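Local atomic coordinates of pullulanase (Klebsiella oxytoca, PDB entry 2YOC), a protein that hydrolyses alpha-1,6-glucosidic linkages in pullulan and related branched alpha-glucans, and is exported by a type 2 secretion system. Residues E39-I44 against Y99-L104; D74-P79 against G109-I114; G32-A37 against D150-A155; V113-G118 against S125-A130; S62-L67 against N84-T89. One frame throughout, in Å; residues are numbered along the deposited sequence.

How the contacts relate
From the N terminus, G32-A37 is the first segment to pair and among the five contacts the last to be closed: contact 3 joins it to the start of helix 152-159 and encloses the other four. Inside it, contact 1 pairs strand 41-46 with strand 99-103. Contact 5 lies within that span and closes a short loop from strand 63-68 to N84-T89. Contact 2 starts in the same loop region and crosses both, tying D74-P79 to strand 110-117. Contact 4 begins where contact 2 ends, sharing V113 and I114, and forms the hairpin with strand 127-130. Contact 1 lies in one sheet and contact 4 in the facing one, where contacts 2 and 5 pack loops on 110-117 and 63-68.

Contact 1 (E39-I44 against Y99-L104); sequences ENQAVI and YWVIPL
A42 and I102 exchange two backbone hydrogen bonds, A42 N to I102 O and I102 N to A42 O, both 2.7 Å, and I44 and W100 form the next such pair. Beyond Q41 the pairing runs on for one more bond, L104 N to N40 O at 3.0 Å. N40 sends its own ND2 to N105 O. Between the bonded pairs, V43 CA lies 3.4 Å from W100 O in a CA-H...O contact.

These are antiparallel strands, 157° apart, in one sheet of a small beta sandwich; I102 and W100 face L65 of the other sheet.

On that inner face I44 CG1 meets I102 CD1 at 3.5 Å, the two side chains crossing obliquely, while L104 CD1 comes up against A42 CB at 3.6 Å. The carbonyl I44 O sits at the edge of the W100 indole, in its plane, nearest CE3.

On the other face V43 CG2 touches V101 CG2 at 3.9 Å. Q41 has CG between the backbone N and the carbonyl carbon (chi1 53°), and its chain bends at chi2; the terminal amide ends beside V101, with NE2 3.4 Å from CG1.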
# COMPACT_ATOMS: atom_id res chain seq x y z
N GLU B 39 -13.19 18.16 70.06
CA GLU B 39 -11.80 17.69 70.27
C GLU B 39 -11.47 16.32 69.67
O GLU B 39 -12.25 15.37 69.83
CB GLU B 39 -11.39 17.74 71.74
CG GLU B 39 -11.13 19.15 72.20
CD GLU B 39 -10.55 19.19 73.59
OE1 GLU B 39 -11.19 18.67 74.54
OE2 GLU B 39 -9.44 19.75 73.74
N ASN B 40 -10.30 16.23 68.99
CA ASN B 40 -9.75 15.04 68.33
C ASN B 40 -10.71 14.36 67.32
O ASN B 40 -10.80 13.13 67.24
CB ASN B 40 -9.15 14.04 69.35
CG ASN B 40 -7.69 13.69 69.13
OD1 ASN B 40 -6.81 14.56 68.96
ND2 ASN B 40 -7.38 12.40 69.18
N GLN B 41 -11.43 15.21 66.54
CA GLN B 41 -12.38 14.85 65.49
C GLN B 41 -12.73 16.05 64.58
O GLN B 41 -13.00 17.14 65.09
CB GLN B 41 -13.66 14.16 66.02
CG GLN B 41 -14.39 14.90 67.13
CD GLN B 41 -15.87 14.93 66.88
OE1 GLN B 41 -16.39 15.85 66.24
NE2 GLN B 41 -16.58 13.94 67.39
N ALA B 42 -12.68 15.85 63.24
CA ALA B 42 -12.98 16.88 62.25
C ALA B 42 -14.35 16.64 61.61
O ALA B 42 -14.86 15.51 61.65
CB ALA B 42 -11.90 16.90 61.17
N VAL B 43 -14.94 17.70 61.03
CA VAL B 43 -16.22 17.59 60.34
C VAL B 43 -16.22 18.22 58.94
O VAL B 43 -15.84 19.39 58.79
CB VAL B 43 -17.46 17.91 61.23
CG1 VAL B 43 -17.65 19.40 61.44
CG2 VAL B 43 -18.73 17.27 60.68
N ILE B 44 -16.55 17.42 57.90
CA ILE B 44 -16.61 17.86 56.50
C ILE B 44 -18.07 17.85 56.03
O ILE B 44 -18.74 16.82 56.13
CB ILE B 44 -15.69 17.03 55.54
CG1 ILE B 44 -14.26 16.76 56.10
CG2 ILE B 44 -15.66 17.60 54.11
CD1 ILE B 44 -13.33 17.97 56.45
N TYR B 99 -22.87 15.18 55.98
CA TYR B 99 -21.67 15.52 56.74
C TYR B 99 -21.04 14.25 57.30
O TYR B 99 -21.73 13.25 57.51
CB TYR B 99 -21.94 16.56 57.84
CG TYR B 99 -22.95 16.12 58.88
CD1 TYR B 99 -24.31 16.38 58.72
CD2 TYR B 99 -22.54 15.49 60.05
CE1 TYR B 99 -25.24 16.00 59.69
CE2 TYR B 99 -23.46 15.08 61.01
CZ TYR B 99 -24.81 15.34 60.83
OH TYR B 99 -25.73 14.97 61.78
N TRP B 100 -19.73 14.29 57.53
CA TRP B 100 -18.98 13.18 58.09
C TRP B 100 -18.22 13.66 59.30
O TRP B 100 -17.46 14.63 59.19
CB TRP B 100 -17.98 12.62 57.08
CG TRP B 100 -18.58 11.83 55.97
CD1 TRP B 100 -18.51 10.47 55.81
CD2 TRP B 100 -19.20 12.34 54.78
NE1 TRP B 100 -19.07 10.11 54.60
CE2 TRP B 100 -19.52 11.23 53.96
CE3 TRP B 100 -19.52 13.63 54.32
CZ2 TRP B 100 -20.15 11.38 52.72
CZ3 TRP B 100 -20.16 13.77 53.10
CH2 TRP B 100 -20.48 12.65 52.32
N VAL B 101 -18.40 13.00 60.46
CA VAL B 101 -17.64 13.33 61.67
C VAL B 101 -16.42 12.39 61.63
O VAL B 101 -16.56 11.19 61.88
CB VAL B 101 -18.50 13.22 62.95
CG1 VAL B 101 -17.66 13.43 64.21
CG2 VAL B 101 -19.65 14.23 62.92
N ILE B 102 -15.26 12.92 61.21
CA ILE B 102 -14.02 12.16 61.04
C ILE B 102 -13.19 12.11 62.32
O ILE B 102 -12.80 13.16 62.83
CB ILE B 102 -13.21 12.63 59.79
CG1 ILE B 102 -14.03 12.45 58.50
CG2 ILE B 102 -11.86 11.92 59.67
CD1 ILE B 102 -13.96 13.58 57.60
N PRO B 103 -12.86 10.89 62.84
CA PRO B 103 -12.04 10.81 64.07
C PRO B 103 -10.56 11.08 63.82
O PRO B 103 -9.98 10.59 62.84
CB PRO B 103 -12.29 9.39 64.58
CG PRO B 103 -12.62 8.61 63.34
CD PRO B 103 -13.23 9.55 62.34
N LEU B 104 -9.94 11.86 64.71
CA LEU B 104 -8.54 12.24 64.58
C LEU B 104 -7.61 11.59 65.59
O LEU B 104 -8.04 11.10 66.63
CB LEU B 104 -8.40 13.75 64.64
CG LEU B 104 -8.44 14.44 63.30
CD1 LEU B 104 -9.40 15.55 63.32
CD2 LEU B 104 -7.16 14.97 62.93

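Contact 2 (D74-P79 against G109-I114); sequences DALSAP and GCINVI
This is a buried, largely apolar contact in which A75 and L76 of an irregular loop pack against C110, I111 and N112 in the first part of strand 110-117, the middle strand of one sheet in a beta sandwich. The loop follows strand 63-68, the neighbour of 110-117 in that sheet, and turns across the end of the sandwich toward the second sheet: the backbone of S77 pairs there with P103, and A75 with N105.

Polar contact between the two segments is slight. A75 N gives a weak hydrogen bond to C110 O, 3.3 Å long, and A75 CB also lies near that oxygen. The disulfide from C110 to C73, the loop residue just before D74, is the covalent tie at this point. D74 OD1 forms a salt bridge with K106 NZ, while N112 uses ND2 on W68 O and N70 OD1, which ties strand 110-117 to the end of strand 63-68 and the first residues of the loop.

L76 makes the largest share of the packing on the loop side. Its CG stands beside the backbone N (chi1 -68°), and the side chain crosses that of I111 at about a right angle. I111 offers its short branch: with CG1 between N and the carbonyl carbon (chi1 52°), CG2 is the methyl that lies against the loop, 4.1 Å from A75 CB and 3.7 Å from L76 CG. One methyl of the leucine goes further along the strand, where L76 CD1 rests 3.7 Å from N112 N.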
# COMPACT_ATOMS: atom_id res chain seq x y z
N ASP B 74 -1.09 12.76 57.88
CA ASP B 74 -1.19 11.57 58.73
C ASP B 74 -2.04 11.68 60.03
O ASP B 74 -2.09 10.71 60.80
CB ASP B 74 0.23 11.01 59.03
CG ASP B 74 1.29 12.03 59.46
OD1 ASP B 74 0.94 13.22 59.67
OD2 ASP B 74 2.47 11.63 59.59
N ALA B 75 -2.73 12.82 60.24
CA ALA B 75 -3.54 13.07 61.45
C ALA B 75 -4.83 12.21 61.62
O ALA B 75 -5.45 12.27 62.68
CB ALA B 75 -3.86 14.56 61.57
N LEU B 76 -5.19 11.39 60.61
CA LEU B 76 -6.37 10.50 60.63
C LEU B 76 -6.27 9.40 61.70
O LEU B 76 -5.17 8.97 62.05
CB LEU B 76 -6.59 9.84 59.26
CG LEU B 76 -7.02 10.73 58.11
CD1 LEU B 76 -5.84 11.09 57.21
CD2 LEU B 76 -8.08 10.06 57.30
N SER B 77 -7.42 8.94 62.20
CA SER B 77 -7.49 7.86 63.16
C SER B 77 -8.26 6.72 62.51
O SER B 77 -9.44 6.88 62.20
CB SER B 77 -8.14 8.33 64.46
OG SER B 77 -8.49 7.25 65.31
N ALA B 78 -7.56 5.59 62.27
CA ALA B 78 -8.08 4.37 61.64
C ALA B 78 -8.75 4.57 60.25
O ALA B 78 -9.98 4.42 60.13
CB ALA B 78 -8.99 3.61 62.60
N PRO B 79 -7.98 4.91 59.20
CA PRO B 79 -8.59 5.09 57.87
C PRO B 79 -8.71 3.78 57.09
O PRO B 79 -7.76 3.01 57.04
CB PRO B 79 -7.66 6.09 57.19
CG PRO B 79 -6.32 5.91 57.85
CD PRO B 79 -6.52 5.15 59.14
N GLY B 109 -1.59 19.29 62.21
CA GLY B 109 -1.33 18.70 60.90
C GLY B 109 -2.45 18.84 59.89
O GLY B 109 -3.05 19.91 59.78
N CYS B 110 -2.70 17.76 59.12
CA CYS B 110 -3.71 17.71 58.06
C CYS B 110 -4.25 16.29 57.79
O CYS B 110 -3.70 15.32 58.30
CB CYS B 110 -3.18 18.36 56.78
SG CYS B 110 -1.71 17.57 56.09
N ILE B 111 -5.30 16.19 56.96
CA ILE B 111 -5.96 14.92 56.58
C ILE B 111 -6.21 14.84 55.06
O ILE B 111 -6.44 15.88 54.42
CB ILE B 111 -7.27 14.71 57.38
CG1 ILE B 111 -8.19 15.96 57.29
CG2 ILE B 111 -6.95 14.35 58.84
CD1 ILE B 111 -9.69 15.76 57.64
N ASN B 112 -6.18 13.61 54.48
CA ASN B 112 -6.44 13.37 53.04
C ASN B 112 -7.89 12.89 52.84
O ASN B 112 -8.23 11.77 53.23
CB ASN B 112 -5.48 12.34 52.44
CG ASN B 112 -4.02 12.67 52.52
OD1 ASN B 112 -3.50 13.54 51.80
ND2 ASN B 112 -3.31 11.92 53.35
N VAL B 113 -8.73 13.74 52.22
CA VAL B 113 -10.13 13.42 51.95
C VAL B 113 -10.41 13.35 50.44
O VAL B 113 -10.06 14.27 49.69
CB VAL B 113 -11.12 14.41 52.63
CG1 VAL B 113 -12.53 13.81 52.72
CG2 VAL B 113 -10.63 14.84 54.01
N ILE B 114 -11.05 12.26 50.00
CA ILE B 114 -11.51 12.10 48.63
C ILE B 114 -12.99 11.91 48.78
O ILE B 114 -13.45 10.90 49.33
CB ILE B 114 -10.81 10.98 47.81
CG1 ILE B 114 -9.32 11.29 47.59
CG2 ILE B 114 -11.53 10.80 46.46
CD1 ILE B 114 -8.44 10.10 47.32

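Contact 3 (G32-A37 against D150-A155); sequences GEAVTA and DSRADA
E33 and R152 bring their backbones to 5.4 Å between CA atoms, where the tight turn closed by A34 N to G32 O (2.9 Å) passes the N terminus of helix 152-159. The motif is a helix start with S151 at the N-cap and a glutamate from far back in the chain reaching onto its first turn. The contact joins the loop before strand 41-46 to that helix, and E33 and R152 also pack on S140 of strand 138-141.

E33 CB leads away from the helix, but CG stands beside the backbone N (chi1 -53°), the bend at chi2 turns CD back toward the helix, and OE2 accepts from R152 N. The bond is 2.6 Å long and nearly straight at 170°, using the syn lone pair of OE2. A negative group here probably interacts favourably with the positive end of the helix dipole. S151 turns its hydroxyl to the helix, with OG giving a hydrogen bond to D154 OD1 at 2.7 Å.

The two side chains slide past each other in opposite directions, and their charged ends are not in contact: E33 OE2 is 5.4 Å from R152 NH1, and the carboxylate and guanidinium planes are almost perpendicular. R152 instead forms its salt bridge with D94, through NH2. A34 CB lies 3.8 Å from R152 NH1, and E33 O 3.2 Å above the guanidinium plane, displaced toward the rim.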
# COMPACT_ATOMS: atom_id res chain seq x y z
N GLY B 32 -26.20 27.17 58.39
CA GLY B 32 -25.38 27.45 59.56
C GLY B 32 -24.67 26.28 60.21
O GLY B 32 -24.74 26.12 61.43
N GLU B 33 -23.93 25.50 59.39
CA GLU B 33 -23.11 24.35 59.80
C GLU B 33 -23.86 23.10 60.24
O GLU B 33 -23.53 22.01 59.78
CB GLU B 33 -22.02 24.72 60.85
CG GLU B 33 -21.09 25.88 60.49
CD GLU B 33 -20.61 25.95 59.05
OE1 GLU B 33 -19.61 25.28 58.71
OE2 GLU B 33 -21.25 26.69 58.27
N ALA B 34 -24.83 23.25 61.16
CA ALA B 34 -25.61 22.16 61.76
C ALA B 34 -24.80 21.29 62.74
O ALA B 34 -25.36 20.83 63.73
CB ALA B 34 -26.30 21.31 60.69
N VAL B 35 -23.48 21.07 62.46
CA VAL B 35 -22.58 20.27 63.31
C VAL B 35 -21.24 21.00 63.54
O VAL B 35 -20.56 21.38 62.58
CB VAL B 35 -22.42 18.82 62.77
CG1 VAL B 35 -21.20 18.12 63.35
CG2 VAL B 35 -23.68 17.99 63.03
N THR B 36 -20.88 21.19 64.81
CA THR B 36 -19.63 21.84 65.22
C THR B 36 -18.58 20.78 65.58
O THR B 36 -18.84 19.92 66.43
CB THR B 36 -19.88 22.86 66.35
OG1 THR B 36 -20.71 22.27 67.37
CG2 THR B 36 -20.51 24.15 65.84
N ALA B 37 -17.39 20.84 64.94
CA ALA B 37 -16.29 19.89 65.18
C ALA B 37 -15.73 20.02 66.59
O ALA B 37 -15.32 21.12 66.98
CB ALA B 37 -15.19 20.09 64.14
N ASP B 150 -14.72 27.52 55.16
CA ASP B 150 -14.79 27.44 56.62
C ASP B 150 -16.24 27.26 57.08
O ASP B 150 -16.50 26.72 58.16
CB ASP B 150 -14.14 28.67 57.29
CG ASP B 150 -14.68 30.02 56.85
OD1 ASP B 150 -14.62 30.31 55.62
OD2 ASP B 150 -15.13 30.80 57.73
N SER B 151 -17.18 27.70 56.24
CA SER B 151 -18.59 27.61 56.55
C SER B 151 -19.42 27.04 55.42
O SER B 151 -19.01 27.08 54.25
CB SER B 151 -19.14 28.96 57.02
OG SER B 151 -19.61 29.77 55.95
N ARG B 152 -20.59 26.52 55.77
CA ARG B 152 -21.59 26.00 54.86
C ARG B 152 -22.15 27.21 54.09
O ARG B 152 -22.48 27.09 52.91
CB ARG B 152 -22.69 25.32 55.66
CG ARG B 152 -23.17 24.03 55.04
CD ARG B 152 -23.20 22.97 56.10
NE ARG B 152 -24.42 22.17 56.08
CZ ARG B 152 -25.49 22.41 56.83
NH1 ARG B 152 -25.52 23.47 57.63
NH2 ARG B 152 -26.54 21.61 56.78
N ALA B 153 -22.20 28.39 54.76
CA ALA B 153 -22.65 29.67 54.22
C ALA B 153 -21.75 30.11 53.05
O ALA B 153 -22.23 30.26 51.92
CB ALA B 153 -22.66 30.73 55.32
N ASP B 154 -20.42 30.22 53.34
CA ASP B 154 -19.36 30.59 52.39
C ASP B 154 -19.40 29.68 51.16
O ASP B 154 -19.23 30.16 50.04
CB ASP B 154 -17.98 30.52 53.08
CG ASP B 154 -17.70 31.64 54.07
OD1 ASP B 154 -18.61 32.00 54.85
OD2 ASP B 154 -16.54 32.13 54.10
N ALA B 155 -19.69 28.38 51.38
CA ALA B 155 -19.83 27.39 50.32
C ALA B 155 -21.11 27.64 49.52
O ALA B 155 -21.05 27.72 48.30
CB ALA B 155 -19.86 26.00 50.92

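Contact 4 (V113-G118 against S125-A130); sequences VIVRDG and SDLRVA
L127 pairs with V113 across the beta hairpin of strands 110-117 and 127-130, an antiparallel hydrogen-bonded pair. V113 N reaches L127 O at 3.2 Å, and L127 N returns to V113 O at 3.1 Å. Within the segments this is the one bridged pair; I111 with V129 continues it, and the strand directions are 128° apart.

Followed outward, the leucine stays close to its partner's carbonyl. L127 CB is 3.3 Å from V113 O. CG stands beside the backbone N (chi1 -56°) and keeps near that oxygen, at 3.7 Å. L127 CD1 is still near V113 O as it reaches V115 CG2 at 3.9 Å. L127 and V115 both also pack on V141 of the opposite sheet, so this face looks into the sandwich core.

The reverse face is held at a subunit interface. D126 OD2 is hydrogen-bonded to T119 OG1 of the second subunit, and I114 packs on W83 of that same subunit.

Back on the core face, V129 leans over V113 beyond the bonded pair and also packs on I44 of the other sheet; the closest approach of the two valines is between V113 CG2 and V129 CG2, at 4.2 Å.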
# COMPACT_ATOMS: atom_id res chain seq x y z
N VAL B 113 -8.73 13.74 52.22
CA VAL B 113 -10.13 13.42 51.95
C VAL B 113 -10.41 13.35 50.44
O VAL B 113 -10.06 14.27 49.69
CB VAL B 113 -11.12 14.41 52.63
CG1 VAL B 113 -12.53 13.81 52.72
CG2 VAL B 113 -10.63 14.84 54.01
N ILE B 114 -11.05 12.26 50.00
CA ILE B 114 -11.51 12.10 48.63
C ILE B 114 -12.99 11.91 48.78
O ILE B 114 -13.45 10.90 49.33
CB ILE B 114 -10.81 10.98 47.81
CG1 ILE B 114 -9.32 11.29 47.59
CG2 ILE B 114 -11.53 10.80 46.46
CD1 ILE B 114 -8.44 10.10 47.32
N VAL B 115 -13.74 12.92 48.37
CA VAL B 115 -15.19 12.93 48.45
C VAL B 115 -15.76 12.14 47.25
O VAL B 115 -15.39 12.42 46.11
CB VAL B 115 -15.70 14.39 48.56
CG1 VAL B 115 -17.22 14.47 48.43
CG2 VAL B 115 -15.24 15.03 49.87
N ARG B 116 -16.58 11.11 47.52
CA ARG B 116 -17.12 10.22 46.49
C ARG B 116 -18.62 9.91 46.60
O ARG B 116 -19.23 10.07 47.65
CB ARG B 116 -16.36 8.88 46.49
CG ARG B 116 -14.86 8.93 46.26
CD ARG B 116 -14.31 7.53 46.12
NE ARG B 116 -14.20 6.82 47.41
CZ ARG B 116 -14.19 5.50 47.55
NH1 ARG B 116 -14.33 4.71 46.49
NH2 ARG B 116 -14.08 4.96 48.75
N ASP B 117 -19.20 9.43 45.48
CA ASP B 117 -20.57 8.93 45.29
C ASP B 117 -20.33 7.56 44.62
O ASP B 117 -20.26 7.43 43.40
CB ASP B 117 -21.42 9.87 44.40
CG ASP B 117 -22.91 9.58 44.33
OD1 ASP B 117 -23.30 8.40 44.43
OD2 ASP B 117 -23.69 10.53 44.06
N GLY B 118 -20.10 6.57 45.47
CA GLY B 118 -19.72 5.24 45.06
C GLY B 118 -18.21 5.19 44.97
O GLY B 118 -17.52 5.71 45.85
N SER B 125 -9.74 17.16 42.47
CA SER B 125 -8.48 17.18 43.22
C SER B 125 -8.60 16.44 44.56
O SER B 125 -9.68 16.40 45.17
CB SER B 125 -8.02 18.62 43.46
OG SER B 125 -8.92 19.38 44.26
N ASP B 126 -7.47 15.85 45.02
CA ASP B 126 -7.38 15.19 46.31
C ASP B 126 -7.30 16.32 47.35
O ASP B 126 -6.38 17.14 47.30
CB ASP B 126 -6.12 14.30 46.40
CG ASP B 126 -5.97 13.23 45.34
OD1 ASP B 126 -6.93 13.02 44.56
OD2 ASP B 126 -4.90 12.60 45.28
N LEU B 127 -8.30 16.40 48.23
CA LEU B 127 -8.34 17.44 49.25
C LEU B 127 -7.31 17.18 50.34
O LEU B 127 -7.03 16.03 50.68
CB LEU B 127 -9.74 17.57 49.87
CG LEU B 127 -10.91 17.81 48.94
CD1 LEU B 127 -12.23 17.44 49.61
CD2 LEU B 127 -10.94 19.25 48.44
N ARG B 128 -6.75 18.27 50.88
CA ARG B 128 -5.80 18.23 51.99
C ARG B 128 -6.26 19.31 52.95
O ARG B 128 -6.11 20.50 52.67
CB ARG B 128 -4.36 18.42 51.50
CG ARG B 128 -3.70 17.12 51.03
CD ARG B 128 -2.23 17.32 50.68
NE ARG B 128 -1.55 16.05 50.38
CZ ARG B 128 -0.32 15.96 49.87
NH1 ARG B 128 0.38 17.05 49.58
NH2 ARG B 128 0.22 14.77 49.63
N VAL B 129 -6.93 18.89 54.05
CA VAL B 129 -7.50 19.79 55.05
C VAL B 129 -6.45 20.18 56.12
O VAL B 129 -6.24 19.42 57.06
CB VAL B 129 -8.82 19.24 55.68
CG1 VAL B 129 -9.43 20.22 56.69
CG2 VAL B 129 -9.84 18.88 54.60
N ALA B 130 -5.83 21.36 55.96
CA ALA B 130 -4.83 21.87 56.89
C ALA B 130 -5.52 22.54 58.07
O ALA B 130 -6.11 23.61 57.90
CB ALA B 130 -3.90 22.84 56.18

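Contact 5 (S62-L67 against N84-T89); sequences SKNLYL and NDVSTT
T88 O is the polar atom that holds this contact together: L65 N gives it a hydrogen bond of 3.3 Å, W100 NE1 from the facing sheet gives another, and N64 CA adds a CA-H...O contact, also 3.3 Å. One loop carbonyl is thus gripped by strand 63-68 and by a tryptophan of strand 99-103. T88 is the centre of an inverse gamma turn, closed by T89 N to S87 O.

One residue on, T89 CA points at K63 O with a separation of 3.4 Å and an angle of 164° at the hydrogen. The polar contacts between the segments are backbone ones, without a regular strand pairing.

Side chains add to this. N64 has CG between the backbone N and the carbonyl carbon (chi1 58°), which places it against V86; N64 CG and V86 CG1 are 3.7 Å apart. T88 points its methyl the other way along the strand, with CG2 3.8 Å from L67 CD1, and T88 CB lies 3.5 Å from L65 O. Within the loop, S87 OG donates to D85 OD2 over 2.6 Å, on the syn side of the carboxylate. K63 sends NZ off to a salt bridge with D117, and N84 packs on R128 of the second subunit.

Strand 63-68 is an outermost strand of its sheet, with 110-117 on one side; here the 84-89 loop covers its other side, an irregular flank to an edge strand of a beta sandwich.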
# COMPACT_ATOMS: atom_id res chain seq x y z
N SER B 62 -25.07 6.35 48.96
CA SER B 62 -24.06 6.28 47.90
C SER B 62 -22.81 7.15 48.18
O SER B 62 -21.73 6.81 47.69
CB SER B 62 -24.68 6.64 46.55
OG SER B 62 -25.34 7.90 46.58
N LYS B 63 -22.97 8.23 48.98
CA LYS B 63 -21.92 9.17 49.38
C LYS B 63 -21.00 8.57 50.43
O LYS B 63 -21.47 8.01 51.42
CB LYS B 63 -22.54 10.50 49.87
CG LYS B 63 -22.68 11.59 48.80
CD LYS B 63 -23.68 11.26 47.71
CE LYS B 63 -23.83 12.38 46.72
NZ LYS B 63 -24.95 12.13 45.80
N ASN B 64 -19.67 8.67 50.18
CA ASN B 64 -18.62 8.13 51.05
C ASN B 64 -17.28 8.84 50.88
O ASN B 64 -16.97 9.33 49.79
CB ASN B 64 -18.44 6.62 50.83
CG ASN B 64 -18.10 6.24 49.40
OD1 ASN B 64 -18.85 6.50 48.46
ND2 ASN B 64 -16.98 5.55 49.22
N LEU B 65 -16.46 8.86 51.93
CA LEU B 65 -15.15 9.48 51.83
C LEU B 65 -14.06 8.44 51.84
O LEU B 65 -13.99 7.63 52.77
CB LEU B 65 -14.86 10.44 53.00
CG LEU B 65 -15.93 11.39 53.47
CD1 LEU B 65 -15.41 12.20 54.62
CD2 LEU B 65 -16.40 12.32 52.35
N TYR B 66 -13.16 8.48 50.83
CA TYR B 66 -12.00 7.60 50.86
C TYR B 66 -10.95 8.37 51.67
O TYR B 66 -10.41 9.38 51.20
CB TYR B 66 -11.47 7.19 49.46
CG TYR B 66 -10.24 6.30 49.53
CD1 TYR B 66 -10.35 4.95 49.88
CD2 TYR B 66 -8.97 6.81 49.29
CE1 TYR B 66 -9.22 4.14 49.97
CE2 TYR B 66 -7.84 6.00 49.38
CZ TYR B 66 -7.96 4.67 49.71
OH TYR B 66 -6.84 3.87 49.78
N LEU B 67 -10.77 7.96 52.94
CA LEU B 67 -9.85 8.57 53.89
C LEU B 67 -8.61 7.68 54.05
O LEU B 67 -8.73 6.45 54.03
CB LEU B 67 -10.58 8.84 55.21
CG LEU B 67 -11.72 9.88 55.12
CD1 LEU B 67 -12.87 9.51 56.01
CD2 LEU B 67 -11.23 11.27 55.44
N ASN B 84 -12.46 0.02 47.41
CA ASN B 84 -13.80 -0.50 47.13
C ASN B 84 -14.73 -0.33 48.34
O ASN B 84 -15.95 -0.43 48.18
CB ASN B 84 -13.77 -1.96 46.65
CG ASN B 84 -13.80 -2.12 45.14
OD1 ASN B 84 -14.59 -1.48 44.42
ND2 ASN B 84 -12.98 -3.02 44.62
N ASP B 85 -14.16 -0.03 49.54
CA ASP B 85 -14.91 0.21 50.77
C ASP B 85 -15.68 1.53 50.71
O ASP B 85 -15.11 2.62 50.87
CB ASP B 85 -14.02 0.13 52.01
CG ASP B 85 -14.81 0.06 53.30
OD1 ASP B 85 -15.43 -1.00 53.56
OD2 ASP B 85 -14.83 1.07 54.03
N VAL B 86 -16.99 1.40 50.48
CA VAL B 86 -17.98 2.47 50.40
C VAL B 86 -18.64 2.62 51.82
O VAL B 86 -19.50 3.49 52.01
CB VAL B 86 -18.99 2.18 49.23
CG1 VAL B 86 -20.12 3.20 49.15
CG2 VAL B 86 -18.26 2.09 47.89
N SER B 87 -18.18 1.82 52.82
CA SER B 87 -18.68 1.80 54.21
C SER B 87 -18.62 3.14 54.98
O SER B 87 -19.38 3.32 55.94
CB SER B 87 -18.02 0.68 55.01
OG SER B 87 -16.85 1.10 55.70
N THR B 88 -17.72 4.07 54.57
CA THR B 88 -17.54 5.39 55.19
C THR B 88 -18.64 6.38 54.73
O THR B 88 -18.34 7.47 54.23
CB THR B 88 -16.08 5.88 54.99
OG1 THR B 88 -15.19 4.76 55.00
CG2 THR B 88 -15.65 6.91 56.02
N THR B 89 -19.92 5.97 54.92
CA THR B 89 -21.13 6.73 54.58
C THR B 89 -21.31 7.93 55.53
O THR B 89 -20.64 7.99 56.57
CB THR B 89 -22.37 5.81 54.58
OG1 THR B 89 -22.53 5.20 55.87
CG2 THR B 89 -22.33 4.78 53.47